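Local coordinates for protein fatty acid amide hydrolase (Candida albicans, PDB 6KVR) that probably hydrolyses monocarboxylic and fatty acid amides to the free carboxylate and ammonium, as a member of the amidase signature family of serine hydrolases, at residues K275-K280 and K311-E316; E159-K164 and G184-I189. All coordinates share one frame; numbering follows the deposited sequence.

Interaction 1: residues K275-K280 and K311-E316; sequences KRISVK and KAYINE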
loop_
_atom_site.group_PDB
_atom_site.type_symbol
_atom_site.label_atom_id
_atom_site.label_comp_id
_atom_site.label_asym_id
_atom_site.label_seq_id
_atom_site.Cartn_x
_atom_site.Cartn_y
_atom_site.Cartn_z
ATOM N N LYS A 275 1.572 -4.709 -5.039
ATOM C CA LYS A 275 0.123 -4.534 -5.046
ATOM C C LYS A 275 -0.462 -4.361 -6.441
ATOM O O LYS A 275 -1.578 -3.887 -6.581
ATOM C CB LYS A 275 -0.307 -3.382 -4.134
ATOM C CG LYS A 275 0.246 -3.522 -2.706
ATOM C CD LYS A 275 0.774 -2.193 -2.172
ATOM C CE LYS A 275 -0.225 -1.512 -1.203
ATOM N NZ LYS A 275 -0.022 -0.023 -1.015
ATOM N N ARG A 276 0.249 -4.764 -7.488
ATOM C CA ARG A 276 -0.355 -4.852 -8.806
ATOM C C ARG A 276 -0.785 -6.281 -9.133
ATOM O O ARG A 276 -1.891 -6.497 -9.638
ATOM C CB ARG A 276 0.626 -4.328 -9.866
ATOM C CG ARG A 276 1.104 -2.906 -9.626
ATOM C CD ARG A 276 1.712 -2.266 -10.883
ATOM N NE ARG A 276 0.705 -1.771 -11.817
ATOM C CZ ARG A 276 0.950 -0.957 -12.839
ATOM N NH1 ARG A 276 2.158 -0.467 -13.059
ATOM N NH2 ARG A 276 -0.045 -0.639 -13.671
ATOM N N ILE A 277 0.059 -7.260 -8.816
ATOM C CA ILE A 277 -0.215 -8.673 -9.031
ATOM C C ILE A 277 -0.506 -9.294 -7.666
ATOM O O ILE A 277 0.210 -9.023 -6.696
ATOM C CB ILE A 277 0.973 -9.358 -9.748
ATOM C CG1 ILE A 277 0.989 -8.966 -11.232
ATOM C CG2 ILE A 277 0.860 -10.849 -9.713
ATOM C CD1 ILE A 277 1.476 -7.597 -11.510
ATOM N N SER A 278 -1.565 -10.097 -7.579
ATOM C CA SER A 278 -1.938 -10.699 -6.299
ATOM C C SER A 278 -0.966 -11.790 -5.841
ATOM O O SER A 278 -0.513 -12.625 -6.635
ATOM C CB SER A 278 -3.336 -11.299 -6.384
ATOM O OG SER A 278 -3.694 -11.870 -5.133
ATOM N N VAL A 279 -0.664 -11.794 -4.536
ATOM C CA VAL A 279 0.019 -12.912 -3.889
ATOM C C VAL A 279 -0.923 -13.703 -2.993
ATOM O O VAL A 279 -0.476 -14.599 -2.277
ATOM C CB VAL A 279 1.261 -12.462 -3.093
ATOM C CG1 VAL A 279 2.291 -11.806 -4.012
ATOM C CG2 VAL A 279 0.867 -11.516 -1.967
ATOM N N LYS A 280 -2.219 -13.404 -3.024
ATOM C CA LYS A 280 -3.177 -14.106 -2.177
ATOM C C LYS A 280 -3.313 -15.581 -2.571
ATOM O O LYS A 280 -3.488 -15.912 -3.746
ATOM C CB LYS A 280 -4.539 -13.404 -2.248
ATOM C CG LYS A 280 -5.617 -14.079 -1.429
ATOM C CD LYS A 280 -6.963 -13.374 -1.559
ATOM C CE LYS A 280 -8.080 -14.200 -0.925
ATOM N NZ LYS A 280 -9.336 -13.406 -0.986
ATOM N N LYS A 311 -0.180 -6.989 -18.984
ATOM C CA LYS A 311 -1.337 -6.336 -19.591
ATOM C C LYS A 311 -2.583 -7.196 -19.464
ATOM O O LYS A 311 -3.647 -6.703 -19.073
ATOM C CB LYS A 311 -1.067 -6.018 -21.064
ATOM C CG LYS A 311 -2.214 -5.274 -21.770
ATOM C CD LYS A 311 -1.863 -5.062 -23.236
ATOM C CE LYS A 311 -1.942 -6.377 -24.006
ATOM N NZ LYS A 311 -0.762 -6.602 -24.917
ATOM N N ALA A 312 -2.468 -8.493 -19.781
ATOM C CA ALA A 312 -3.625 -9.381 -19.687
ATOM C C ALA A 312 -4.069 -9.559 -18.236
ATOM O O ALA A 312 -5.264 -9.462 -17.922
ATOM C CB ALA A 312 -3.303 -10.735 -20.321
ATOM N N TYR A 313 -3.113 -9.831 -17.339
ATOM C CA TYR A 313 -3.440 -10.082 -15.940
ATOM C C TYR A 313 -4.223 -8.919 -15.350
ATOM O O TYR A 313 -5.290 -9.113 -14.766
ATOM C CB TYR A 313 -2.157 -10.326 -15.135
ATOM C CG TYR A 313 -2.372 -10.699 -13.670
ATOM C CD1 TYR A 313 -2.641 -9.722 -12.706
ATOM C CD2 TYR A 313 -2.303 -12.027 -13.253
ATOM C CE1 TYR A 313 -2.824 -10.056 -11.380
ATOM C CE2 TYR A 313 -2.493 -12.370 -11.934
ATOM C CZ TYR A 313 -2.753 -11.379 -10.997
ATOM O OH TYR A 313 -2.933 -11.724 -9.675
ATOM N N ILE A 314 -3.714 -7.698 -15.514
ATOM C CA ILE A 314 -4.293 -6.545 -14.841
ATOM C C ILE A 314 -5.561 -6.075 -15.551
ATOM O O ILE A 314 -6.625 -5.962 -14.930
ATOM C CB ILE A 314 -3.246 -5.423 -14.742
ATOM C CG1 ILE A 314 -2.138 -5.812 -13.760
ATOM C CG2 ILE A 314 -3.913 -4.077 -14.396
ATOM C CD1 ILE A 314 -0.872 -4.978 -13.901
ATOM N N ASN A 315 -5.473 -5.798 -16.858
ATOM C CA ASN A 315 -6.585 -5.151 -17.547
ATOM C C ASN A 315 -7.734 -6.116 -17.819
ATOM O O ASN A 315 -8.891 -5.693 -17.858
ATOM C CB ASN A 315 -6.098 -4.495 -18.848
ATOM C CG ASN A 315 -5.258 -3.252 -18.596
ATOM O OD1 ASN A 315 -5.208 -2.728 -17.474
ATOM N ND2 ASN A 315 -4.597 -2.762 -19.644
ATOM N N GLU A 316 -7.452 -7.405 -17.965
ATOM C CA GLU A 316 -8.494 -8.402 -18.176
ATOM C C GLU A 316 -8.763 -9.294 -16.971
ATOM O O GLU A 316 -9.904 -9.713 -16.772
ATOM C CB GLU A 316 -8.131 -9.291 -19.370
ATOM C CG GLU A 316 -7.864 -8.495 -20.634
ATOM C CD GLU A 316 -8.481 -9.133 -21.868
ATOM O OE1 GLU A 316 -9.688 -9.484 -21.815
ATOM O OE2 GLU A 316 -7.762 -9.283 -22.884
#
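One face of the Tyr-313 ring carries Ile-277 CG1, a CH-pi contact with CG1 4.3 Å from the ring centroid and 24° off the ring normal, displaced toward the rim near CD1 and CE1. The second branch, CG2, reaches the phenol end, 3.9 Å from Tyr-313 CZ, so the forked isoleucine spans the ring obliquely; the Trp-309 ring also meets this one. The ring extends from the helix toward the loop because its CG is anti to the backbone N (chi1 -176°). This brings the hydroxyl to the Ser-278 backbone, where Ser-278 N donates to Tyr-313 OH across 3.0 Å with an N-H...O angle of 148°, somewhat bent. Ser-278 CB lies 3.3 Å from the same oxygen, and Thr-186 is its further hydrogen-bonding partner. In the amidase fold this joins helix 303-317 to the loop between strands 268-271 and 295-300 of the central mixed sheet. That loop is shaped by an ST turn: Ser-278 OG, anti to its own backbone N, accepts from Lys-280 N at 3.0 Å and also bonds Asp-323. Ile-314, one residue along the helix, puts CD1 4.3 Å from Ile-277 CD1 and 4.1 Å from Arg-276 NE. The guanidinium, brought round by a bend at the third torsion of the arginine chain, meets this methyl obliquely, while its NH1 and NH2 form salt bridges to Asp-552 and Glu-553 respectively.

Interaction 2: residues E159-K164 and G184-I189; sequences EQMNYK and GVTTSI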
loop_
_atom_site.group_PDB
_atom_site.type_symbol
_atom_site.label_atom_id
_atom_site.label_comp_id
_atom_site.label_asym_id
_atom_site.label_seq_id
_atom_site.Cartn_x
_atom_site.Cartn_y
_atom_site.Cartn_z
ATOM N N GLU A 159 5.598 -23.731 -7.035
ATOM C CA GLU A 159 4.811 -24.684 -6.250
ATOM C C GLU A 159 4.028 -24.010 -5.118
ATOM O O GLU A 159 2.884 -24.391 -4.842
ATOM C CB GLU A 159 5.718 -25.782 -5.676
ATOM C CG GLU A 159 4.960 -26.965 -5.031
ATOM C CD GLU A 159 4.460 -26.688 -3.590
ATOM O OE1 GLU A 159 4.900 -25.690 -2.962
ATOM O OE2 GLU A 159 3.611 -27.466 -3.089
ATOM N N GLN A 160 4.629 -23.038 -4.428
ATOM C CA GLN A 160 4.008 -22.501 -3.215
ATOM C C GLN A 160 2.636 -21.861 -3.459
ATOM O O GLN A 160 1.899 -21.637 -2.492
ATOM C CB GLN A 160 4.959 -21.498 -2.541
ATOM C CG GLN A 160 5.271 -20.255 -3.387
ATOM C CD GLN A 160 4.458 -19.065 -2.955
ATOM O OE1 GLN A 160 4.032 -18.979 -1.793
ATOM N NE2 GLN A 160 4.251 -18.118 -3.870
HETATM N N MSE A 161 2.266 -21.580 -4.702
HETATM C CA MSE A 161 0.937 -21.030 -4.972
HETATM C C MSE A 161 -0.131 -22.108 -4.898
HETATM O O MSE A 161 0.033 -23.183 -5.477
HETATM C CB MSE A 161 0.885 -20.358 -6.348
HETATM C CG MSE A 161 1.820 -19.183 -6.494
HETATM SE SE MSE A 161 1.750 -18.377 -8.290
HETATM C CE MSE A 161 2.644 -19.811 -9.217
ATOM N N ASN A 162 -1.224 -21.809 -4.199
ATOM C CA ASN A 162 -2.352 -22.733 -4.117
ATOM C C ASN A 162 -2.733 -23.234 -5.501
ATOM O O ASN A 162 -2.992 -22.441 -6.412
ATOM C CB ASN A 162 -3.582 -22.056 -3.486
ATOM C CG ASN A 162 -3.514 -21.990 -1.976
ATOM O OD1 ASN A 162 -2.625 -22.578 -1.361
ATOM N ND2 ASN A 162 -4.467 -21.281 -1.367
ATOM N N TYR A 163 -2.776 -24.547 -5.650
ATOM C CA TYR A 163 -3.339 -25.183 -6.830
ATOM C C TYR A 163 -4.484 -26.065 -6.357
ATOM O O TYR A 163 -4.297 -26.898 -5.458
ATOM C CB TYR A 163 -2.291 -26.017 -7.590
ATOM C CG TYR A 163 -2.713 -26.371 -9.005
ATOM C CD1 TYR A 163 -3.629 -27.384 -9.241
ATOM C CD2 TYR A 163 -2.197 -25.680 -10.104
ATOM C CE1 TYR A 163 -4.012 -27.712 -10.525
ATOM C CE2 TYR A 163 -2.582 -25.994 -11.398
ATOM C CZ TYR A 163 -3.487 -27.019 -11.598
ATOM O OH TYR A 163 -3.890 -27.345 -12.868
ATOM N N LYS A 164 -5.653 -25.890 -6.972
ATOM C CA LYS A 164 -6.862 -26.573 -6.527
ATOM C C LYS A 164 -6.668 -28.084 -6.497
ATOM O O LYS A 164 -6.243 -28.692 -7.482
ATOM C CB LYS A 164 -8.023 -26.208 -7.444
ATOM C CG LYS A 164 -9.152 -27.202 -7.441
ATOM C CD LYS A 164 -10.317 -26.693 -8.269
ATOM C CE LYS A 164 -11.482 -27.678 -8.209
ATOM N NZ LYS A 164 -12.788 -27.029 -8.517
ATOM N N GLY A 184 -5.064 -20.255 -6.004
ATOM C CA GLY A 184 -4.844 -18.914 -5.520
ATOM C C GLY A 184 -5.313 -17.907 -6.547
ATOM O O GLY A 184 -5.685 -18.258 -7.671
ATOM N N VAL A 185 -5.282 -16.624 -6.167
ATOM C CA VAL A 185 -5.866 -15.599 -7.033
ATOM C C VAL A 185 -5.149 -15.561 -8.380
ATOM O O VAL A 185 -5.784 -15.536 -9.440
ATOM C CB VAL A 185 -5.850 -14.222 -6.351
ATOM C CG1 VAL A 185 -6.322 -13.171 -7.319
ATOM C CG2 VAL A 185 -6.753 -14.228 -5.113
ATOM N N THR A 186 -3.817 -15.556 -8.364
ATOM C CA THR A 186 -3.094 -15.389 -9.616
ATOM C C THR A 186 -3.310 -16.587 -10.543
ATOM O O THR A 186 -3.545 -16.419 -11.746
ATOM C CB THR A 186 -1.610 -15.144 -9.327
ATOM O OG1 THR A 186 -1.442 -13.776 -8.953
ATOM C CG2 THR A 186 -0.740 -15.423 -10.574
ATOM N N THR A 187 -3.281 -17.802 -10.003
ATOM C CA THR A 187 -3.482 -18.965 -10.858
ATOM C C THR A 187 -4.891 -18.991 -11.448
ATOM O O THR A 187 -5.066 -19.330 -12.628
ATOM C CB THR A 187 -3.190 -20.246 -10.078
ATOM O OG1 THR A 187 -1.801 -20.280 -9.746
ATOM C CG2 THR A 187 -3.535 -21.470 -10.906
ATOM N N SER A 188 -5.914 -18.643 -10.664
ATOM C CA SER A 188 -7.246 -18.724 -11.248
ATOM C C SER A 188 -7.480 -17.604 -12.241
ATOM O O SER A 188 -8.265 -17.777 -13.172
ATOM C CB SER A 188 -8.338 -18.753 -10.172
ATOM O OG SER A 188 -8.468 -17.536 -9.512
ATOM N N ILE A 189 -6.773 -16.487 -12.120
ATOM C CA ILE A 189 -6.848 -15.503 -13.191
ATOM C C ILE A 189 -6.205 -16.047 -14.464
ATOM O O ILE A 189 -6.728 -15.850 -15.567
ATOM C CB ILE A 189 -6.208 -14.179 -12.748
ATOM C CG1 ILE A 189 -7.131 -13.439 -11.775
ATOM C CG2 ILE A 189 -5.866 -13.295 -13.972
ATOM C CD1 ILE A 189 -6.481 -12.209 -11.185
HETATM O O HOH W 1 -0.998 -22.633 -8.611
#
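Met-161, a selenomethionine, has its CB directed toward helix 185-192, and its SE lies 4.3 Å from Thr-187 OG1 and 4.5 Å from Thr-186 CG2, loose packing at the helix's first turn; strand 248-253 lines the same side through Val-250. Asn-162 follows with the closest backbone approach, its CA 4.8 Å from that of Gly-184. Its carbonyl O accepts from Gly-184 N at 3.0 Å; the N-H...O angle of 164° makes the bond nearly straight, but the donor sits above the carbonyl plane, 43° out of it. Asn-162 CB packs against that nitrogen at 3.4 Å. A water hydrogen-bonds Asn-162 O, probably as donor, though other acceptors compete for its protons; it is also hydrogen-bonded to Thr-187 OG1 at 2.7 Å, bridging a 4.1 Å gap between Asn-162 O and Thr-187 OG1 themselves. The threonine presents OG1 here because that atom is anti to its carbonyl carbon (chi1 -66°). Tyr-163 directs its CB away from the helix, yet ring atom CD2 still comes within 4.5 Å of Thr-187 CG2, while His-183 and Phe-125 meet the ring edge-to-face. Gly-184 is the N-cap residue, its O accepting from Ser-188 N. The loop following strand 155-158 is therefore fastened to this helix start by one backbone hydrogen bond and a water link to a threonine hydroxyl: Asn-162 O is gripped by the Gly-184 N-H and probably by the water.

How the interactions relate
Thr-186 joins the two contacts, whose centres lie 13 Å apart. Its OG1 is 2.6 Å from Tyr-313 OH and 2.7 Å from Ser-278 O, both probable hydrogen bonds, so helix 185-192, whose start receives the 159-164 loop in interaction 2, is also tied to both segments of interaction 1. Packing adds to this: Ser-278 OG lies 3.4 Å from Val-185 CB. Interaction 2 is nearer the predicted catalytic lysine of the charge relay system, Lys-158, which directly precedes segment 159-164: the Met-161 side chain is about 4 Å from that of Lys-158, whereas the Ile-277 side chain of interaction 1 is about 11 Å from it.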